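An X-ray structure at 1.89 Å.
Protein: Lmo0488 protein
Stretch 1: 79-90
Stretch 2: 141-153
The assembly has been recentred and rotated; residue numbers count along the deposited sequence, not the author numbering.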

ATOM      1  N   LEU A  79       0.684   5.313  18.166  1.00 20.36           N
ATOM      2  CA  LEU A  79      -0.124   4.107  18.053  1.00 17.89           C
ATOM      3  C   LEU A  79      -1.513   4.342  18.642  1.00 16.90           C
ATOM      4  O   LEU A  79      -1.652   4.938  19.712  1.00 21.16           O
ATOM      5  CB  LEU A  79       0.561   2.945  18.761  1.00 21.07           C
ATOM      6  CG  LEU A  79       1.794   2.414  18.037  1.00 19.90           C
ATOM      7  CD1 LEU A  79       2.284   1.137  18.733  1.00 21.56           C
ATOM      8  CD2 LEU A  79       1.471   2.194  16.558  1.00 15.83           C
ATOM      9  N   VAL A  80      -2.545   3.887  17.919  1.00 14.67           N
ATOM     10  CA  VAL A  80      -3.932   4.002  18.344  1.00 15.15           C
ATOM     11  C   VAL A  80      -4.603   2.646  18.177  1.00 21.29           C
ATOM     12  O   VAL A  80      -4.105   1.767  17.476  1.00 16.55           O
ATOM     13  CB  VAL A  80      -4.712   5.068  17.540  1.00 16.27           C
ATOM     14  CG1 VAL A  80      -4.258   6.456  17.902  1.00 14.92           C
ATOM     15  CG2 VAL A  80      -4.571   4.819  16.015  1.00 19.86           C
ATOM     16  N   VAL A  81      -5.762   2.493  18.807  1.00 19.51           N
ATOM     17  CA  VAL A  81      -6.621   1.337  18.574  1.00 18.13           C
ATOM     18  C   VAL A  81      -7.779   1.782  17.688  1.00 18.89           C
ATOM     19  O   VAL A  81      -8.391   2.835  17.932  1.00 16.86           O
ATOM     20  CB  VAL A  81      -7.108   0.722  19.900  1.00 18.21           C
ATOM     21  CG1 VAL A  81      -8.210  -0.293  19.640  1.00 18.23           C
ATOM     22  CG2 VAL A  81      -5.944   0.041  20.631  1.00 17.27           C
ATOM     23  N   VAL A  82      -8.058   0.997  16.638  1.00 17.70           N
ATOM     24  CA  VAL A  82      -9.063   1.319  15.633  1.00 18.96           C
ATOM     25  C   VAL A  82     -10.123   0.220  15.641  1.00 18.71           C
ATOM     26  O   VAL A  82      -9.797  -0.971  15.599  1.00 18.13           O
ATOM     27  CB  VAL A  82      -8.434   1.478  14.234  1.00 14.52           C
ATOM     28  CG1 VAL A  82      -9.448   2.007  13.259  1.00 16.11           C
ATOM     29  CG2 VAL A  82      -7.214   2.397  14.309  1.00 15.99           C
ATOM     30  N   VAL A  83     -11.390   0.621  15.697  1.00 16.77           N
ATOM     31  CA  VAL A  83     -12.497  -0.310  15.824  1.00 17.12           C
ATOM     32  C   VAL A  83     -13.594   0.144  14.885  1.00 22.33           C
ATOM     33  O   VAL A  83     -13.663   1.321  14.518  1.00 21.02           O
ATOM     34  CB  VAL A  83     -13.015  -0.396  17.288  1.00 20.14           C
ATOM     35  CG1 VAL A  83     -11.870  -0.737  18.239  1.00 17.42           C
ATOM     36  CG2 VAL A  83     -13.680   0.911  17.715  1.00 19.99           C
ATOM     37  N   ALA A  84     -14.443  -0.798  14.471  1.00 18.11           N
ATOM     38  CA  ALA A  84     -15.570  -0.412  13.636  1.00 19.78           C
ATOM     39  C   ALA A  84     -16.429   0.603  14.384  1.00 22.89           C
ATOM     40  O   ALA A  84     -16.458   0.642  15.615  1.00 24.55           O
ATOM     41  CB  ALA A  84     -16.399  -1.635  13.234  1.00 20.55           C
ATOM     42  N   GLU A  85     -17.140   1.433  13.627  1.00 23.53           N
ATOM     43  CA  GLU A  85     -17.835   2.559  14.234  1.00 32.52           C
ATOM     44  C   GLU A  85     -18.965   2.132  15.165  1.00 27.33           C
ATOM     45  O   GLU A  85     -19.396   2.936  15.993  1.00 32.63           O
ATOM     46  CB  GLU A  85     -18.307   3.505  13.121  1.00 39.69           C
ATOM     47  CG  GLU A  85     -19.417   2.980  12.234  1.00 47.27           C
ATOM     48  CD  GLU A  85     -19.781   3.958  11.123  1.00 52.91           C
ATOM     49  OE1 GLU A  85     -20.548   3.564  10.222  1.00 58.32           O
ATOM     50  OE2 GLU A  85     -19.284   5.107  11.132  1.00 51.13           O
ATOM     51  N   ASN A  86     -19.421   0.883  15.097  1.00 25.82           N
ATOM     52  CA  ASN A  86     -20.451   0.401  16.012  1.00 33.85           C
ATOM     53  C   ASN A  86     -19.920  -0.664  16.961  1.00 35.03           C
ATOM     54  O   ASN A  86     -20.704  -1.378  17.594  1.00 34.95           O
ATOM     55  CB  ASN A  86     -21.651  -0.127  15.230  1.00 38.34           C
ATOM     56  CG  ASN A  86     -22.358   0.969  14.461  1.00 44.10           C
ATOM     57  OD1 ASN A  86     -22.510   2.088  14.961  1.00 39.80           O
ATOM     58  ND2 ASN A  86     -22.769   0.667  13.232  1.00 49.75           N
ATOM     59  N   HIS A  87     -18.600  -0.773  17.073  1.00 30.10           N
ATOM     60  CA  HIS A  87     -17.982  -1.726  17.973  1.00 27.11           C
ATOM     61  C   HIS A  87     -18.248  -1.325  19.426  1.00 27.59           C
ATOM     62  O   HIS A  87     -18.387  -0.137  19.739  1.00 29.15           O
ATOM     63  CB  HIS A  87     -16.474  -1.784  17.703  1.00 22.70           C
ATOM     64  CG  HIS A  87     -15.773  -2.922  18.378  1.00 19.76           C
ATOM     65  ND1 HIS A  87     -15.334  -2.859  19.684  1.00 24.01           N
ATOM     66  CD2 HIS A  87     -15.399  -4.140  17.914  1.00 22.74           C
ATOM     67  CE1 HIS A  87     -14.744  -3.997  20.004  1.00 25.69           C
ATOM     68  NE2 HIS A  87     -14.765  -4.790  18.946  1.00 21.86           N
ATOM     69  N   PRO A  88     -18.348  -2.297  20.334  1.00 24.95           N
ATOM     70  CA  PRO A  88     -18.536  -1.938  21.749  1.00 25.39           C
ATOM     71  C   PRO A  88     -17.495  -0.963  22.268  1.00 26.25           C
ATOM     72  O   PRO A  88     -17.818  -0.144  23.129  1.00 24.92           O
ATOM     73  CB  PRO A  88     -18.448  -3.287  22.467  1.00 26.60           C
ATOM     74  CG  PRO A  88     -18.924  -4.273  21.446  1.00 28.35           C
ATOM     75  CD  PRO A  88     -18.413  -3.749  20.115  1.00 24.92           C
ATOM     76  N   LEU A  89     -16.256  -1.009  21.775  1.00 27.91           N
ATOM     77  CA  LEU A  89     -15.258  -0.081  22.291  1.00 30.36           C
ATOM     78  C   LEU A  89     -15.433   1.327  21.742  1.00 25.76           C
ATOM     79  O   LEU A  89     -14.843   2.271  22.284  1.00 23.67           O
ATOM     80  CB  LEU A  89     -13.860  -0.592  21.979  1.00 22.30           C
ATOM     81  CG  LEU A  89     -13.402  -1.848  22.701  1.00 23.13           C
ATOM     82  CD1 LEU A  89     -12.067  -2.269  22.156  1.00 22.05           C
ATOM     83  CD2 LEU A  89     -13.285  -1.600  24.191  1.00 30.05           C
ATOM     84  N   ALA A  90     -16.240   1.494  20.692  1.00 29.52           N
ATOM     85  CA  ALA A  90     -16.444   2.812  20.103  1.00 33.73           C
ATOM     86  C   ALA A  90     -17.139   3.776  21.064  1.00 38.53           C
ATOM     87  O   ALA A  90     -17.154   4.987  20.807  1.00 32.94           O
ATOM     88  CB  ALA A  90     -17.245   2.684  18.806  1.00 32.50           C
ATOM     89  N   MET A 141      -5.470  -3.070   6.520  1.00 13.35           N
ATOM     90  CA  MET A 141      -5.863  -3.234   7.916  1.00 15.56           C
ATOM     91  C   MET A 141      -7.104  -2.411   8.243  1.00 11.81           C
ATOM     92  O   MET A 141      -8.102  -2.944   8.741  1.00 16.48           O
ATOM     93  CB  MET A 141      -4.693  -2.856   8.828  1.00 12.34           C
ATOM     94  CG  MET A 141      -4.999  -2.921  10.341  1.00 16.03           C
ATOM     95  SD  MET A 141      -3.461  -2.776  11.291  1.00 16.46           S
ATOM     96  CE  MET A 141      -2.649  -4.336  11.052  1.00 13.50           C
ATOM     97  N   VAL A 142      -7.058  -1.094   8.007  1.00 14.38           N
ATOM     98  CA  VAL A 142      -8.244  -0.307   8.330  1.00 16.43           C
ATOM     99  C   VAL A 142      -9.421  -0.706   7.434  1.00 15.92           C
ATOM    100  O   VAL A 142     -10.591  -0.640   7.856  1.00 15.92           O
ATOM    101  CB  VAL A 142      -7.943   1.202   8.270  1.00 12.53           C
ATOM    102  CG1 VAL A 142      -7.574   1.654   6.864  1.00 16.31           C
ATOM    103  CG2 VAL A 142      -9.138   1.992   8.838  1.00 18.21           C
ATOM    104  N   GLY A 143      -9.141  -1.175   6.217  1.00 12.84           N
ATOM    105  CA  GLY A 143     -10.213  -1.681   5.370  1.00 13.45           C
ATOM    106  C   GLY A 143     -11.003  -2.780   6.054  1.00 14.94           C
ATOM    107  O   GLY A 143     -12.238  -2.766   6.061  1.00 17.74           O
ATOM    108  N   LEU A 144     -10.300  -3.732   6.676  1.00 14.76           N
ATOM    109  CA  LEU A 144     -10.978  -4.831   7.359  1.00 19.05           C
ATOM    110  C   LEU A 144     -11.623  -4.372   8.663  1.00 14.50           C
ATOM    111  O   LEU A 144     -12.700  -4.875   9.026  1.00 15.23           O
ATOM    112  CB  LEU A 144     -10.003  -5.987   7.608  1.00 15.94           C
ATOM    113  CG  LEU A 144      -9.561  -6.733   6.341  1.00 18.87           C
ATOM    114  CD1 LEU A 144      -8.324  -7.555   6.642  1.00 12.43           C
ATOM    115  CD2 LEU A 144     -10.688  -7.629   5.835  1.00 20.21           C
ATOM    116  N   VAL A 145     -11.012  -3.416   9.377  1.00 16.51           N
ATOM    117  CA  VAL A 145     -11.673  -2.910  10.582  1.00 13.76           C
ATOM    118  C   VAL A 145     -12.995  -2.266  10.210  1.00 16.64           C
ATOM    119  O   VAL A 145     -13.998  -2.411  10.919  1.00 17.40           O
ATOM    120  CB  VAL A 145     -10.784  -1.911  11.352  1.00 14.99           C
ATOM    121  CG1 VAL A 145     -11.553  -1.412  12.574  1.00 14.39           C
ATOM    122  CG2 VAL A 145      -9.505  -2.550  11.797  1.00 17.13           C
ATOM    123  N   SER A 146     -13.020  -1.578   9.063  1.00 17.67           N
ATOM    124  CA  SER A 146     -14.193  -0.838   8.622  1.00 23.65           C
ATOM    125  C   SER A 146     -15.395  -1.742   8.359  1.00 25.32           C
ATOM    126  O   SER A 146     -16.538  -1.269   8.432  1.00 20.45           O
ATOM    127  CB  SER A 146     -13.837  -0.061   7.349  1.00 20.21           C
ATOM    128  OG  SER A 146     -14.774   0.966   7.093  1.00 31.02           O
ATOM    129  N   VAL A 147     -15.174  -3.021   8.067  1.00 17.24           N
ATOM    130  CA  VAL A 147     -16.267  -3.978   7.943  1.00 19.07           C
ATOM    131  C   VAL A 147     -16.422  -4.802   9.221  1.00 22.43           C
ATOM    132  O   VAL A 147     -17.053  -5.861   9.211  1.00 20.08           O
ATOM    133  CB  VAL A 147     -16.110  -4.873   6.699  1.00 22.64           C
ATOM    134  CG1 VAL A 147     -16.162  -4.026   5.416  1.00 16.58           C
ATOM    135  CG2 VAL A 147     -14.825  -5.667   6.754  1.00 19.36           C
ATOM    136  N   ASP A 148     -15.829  -4.337  10.322  1.00 21.01           N
ATOM    137  CA  ASP A 148     -15.933  -4.989  11.626  1.00 16.35           C
ATOM    138  C   ASP A 148     -15.485  -6.445  11.562  1.00 23.10           C
ATOM    139  O   ASP A 148     -16.026  -7.311  12.258  1.00 25.98           O
ATOM    140  CB  ASP A 148     -17.350  -4.856  12.204  1.00 22.23           C
ATOM    141  CG  ASP A 148     -17.411  -5.148  13.708  1.00 26.70           C
ATOM    142  OD1 ASP A 148     -16.369  -5.092  14.380  1.00 24.49           O
ATOM    143  OD2 ASP A 148     -18.511  -5.419  14.220  1.00 29.77           O
ATOM    144  N   TYR A 149     -14.487  -6.717  10.721  1.00 22.42           N
ATOM    145  CA  TYR A 149     -13.861  -8.028  10.703  1.00 20.58           C
ATOM    146  C   TYR A 149     -12.936  -8.221  11.902  1.00 23.83           C
ATOM    147  O   TYR A 149     -12.602  -9.359  12.242  1.00 17.53           O
ATOM    148  CB  TYR A 149     -13.109  -8.242   9.380  1.00 14.90           C
ATOM    149  CG  TYR A 149     -12.696  -9.690   9.190  1.00 21.53           C
ATOM    150  CD1 TYR A 149     -13.649 -10.697   9.039  1.00 28.71           C
ATOM    151  CD2 TYR A 149     -11.364 -10.049   9.191  1.00 20.30           C
ATOM    152  CE1 TYR A 149     -13.268 -12.037   8.887  1.00 30.97           C
ATOM    153  CE2 TYR A 149     -10.967 -11.377   9.036  1.00 26.60           C
ATOM    154  CZ  TYR A 149     -11.919 -12.364   8.883  1.00 33.87           C
ATOM    155  OH  TYR A 149     -11.508 -13.671   8.738  1.00 28.90           O
ATOM    156  N   GLY A 150     -12.549  -7.137  12.562  1.00 18.50           N
ATOM    157  CA  GLY A 150     -11.724  -7.207  13.752  1.00 19.69           C
ATOM    158  C   GLY A 150     -11.435  -5.799  14.223  1.00 23.34           C
ATOM    159  O   GLY A 150     -11.944  -4.820  13.667  1.00 15.40           O
ATOM    160  N   ILE A 151     -10.609  -5.701  15.262  1.00 21.14           N
ATOM    161  CA  ILE A 151     -10.069  -4.419  15.701  1.00 15.84           C
ATOM    162  C   ILE A 151      -8.580  -4.404  15.370  1.00 17.26           C
ATOM    163  O   ILE A 151      -7.995  -5.419  15.002  1.00 17.13           O
ATOM    164  CB  ILE A 151     -10.302  -4.155  17.202  1.00 19.49           C
ATOM    165  CG1 ILE A 151      -9.496  -5.135  18.067  1.00 17.16           C
ATOM    166  CG2 ILE A 151     -11.803  -4.166  17.541  1.00 23.40           C
ATOM    167  CD1 ILE A 151      -9.537  -4.765  19.568  1.00 19.91           C
ATOM    168  N   SER A 152      -7.946  -3.245  15.551  1.00 15.06           N
ATOM    169  CA  SER A 152      -6.511  -3.213  15.290  1.00 18.33           C
ATOM    170  C   SER A 152      -5.823  -2.177  16.174  1.00 21.42           C
ATOM    171  O   SER A 152      -6.454  -1.254  16.688  1.00 19.16           O
ATOM    172  CB  SER A 152      -6.226  -2.924  13.809  1.00 21.50           C
ATOM    173  OG  SER A 152      -6.410  -1.546  13.524  1.00 24.39           O
ATOM    174  N   ILE A 153      -4.512  -2.363  16.349  1.00 15.81           N
ATOM    175  CA  ILE A 153      -3.607  -1.325  16.836  1.00 18.77           C
ATOM    176  C   ILE A 153      -2.680  -0.965  15.683  1.00 19.25           C
ATOM    177  O   ILE A 153      -2.087  -1.852  15.064  1.00 16.56           O
ATOM    178  CB  ILE A 153      -2.809  -1.800  18.061  1.00 19.21           C
ATOM    179  CG1 ILE A 153      -1.802  -0.738  18.507  1.00 22.12           C
ATOM    180  CG2 ILE A 153      -2.069  -3.091  17.743  1.00 23.17           C
ATOM    181  CD1 ILE A 153      -1.079  -1.097  19.807  1.00 16.13           C
TER
HETATM  182  O   HOH W   1     -13.913  -3.583  14.775  1.00 18.34           O

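Segments far apart in sequence often meet by pairing a few backbone atoms and letting side chains pack on whatever the pairing leaves available; Lmo0488 protein offers a compact example. The strand 79-84 runs antiparallel to the chain at S152 and I153, and a single hydrogen-bonded pair holds the register. V82 N donates to S152 O at 2.8 Å, and S152 N returns a bond to V82 O at 2.9 Å. The neighbouring pair, V81 with I153, is of the non-hydrogen-bonded kind, so its CA atoms draw in to 4.4 Å, against 5.2 Å between the CA atoms of V82 and S152. This closeness brings CA-H...O contacts: I153 CA lies 3.2 Å from V80 O, and V81 CA lies 3.2 Å from S152 O.

Beyond the bridge the pairing gives way to water. At the end of the strand, one water accepts from A84 N (2.9 Å to the water O) and donates to G150 O (2.6 Å) and D148 OD1 (2.9 Å), linking the two backbones where they no longer bond directly.

The side chains follow the alternation of the sheet. V82 and S152 share one face, where helix 141-146 also packs: V82 CG1 meets V145 CG1 at 4.1 Å and V142 CG2 at 4.4 Å. S152 OG, buried here, finds no polar partner in the model. V81 and I153 occupy the other face. Further along, A84 CB packs 3.4 Å from V145 O, on the helix, and 3.5 Å from D148 CB, in the loop that follows.

I151 joins strand and turn. Its CG2 lies 3.5 Å from V83 CG1 and sits over one face of the H87 ring, 3.7 Å from the centroid, a CH-pi contact. That ring is anchored within its own stretch by L89 N, which donates to H87 ND1 at 2.9 Å.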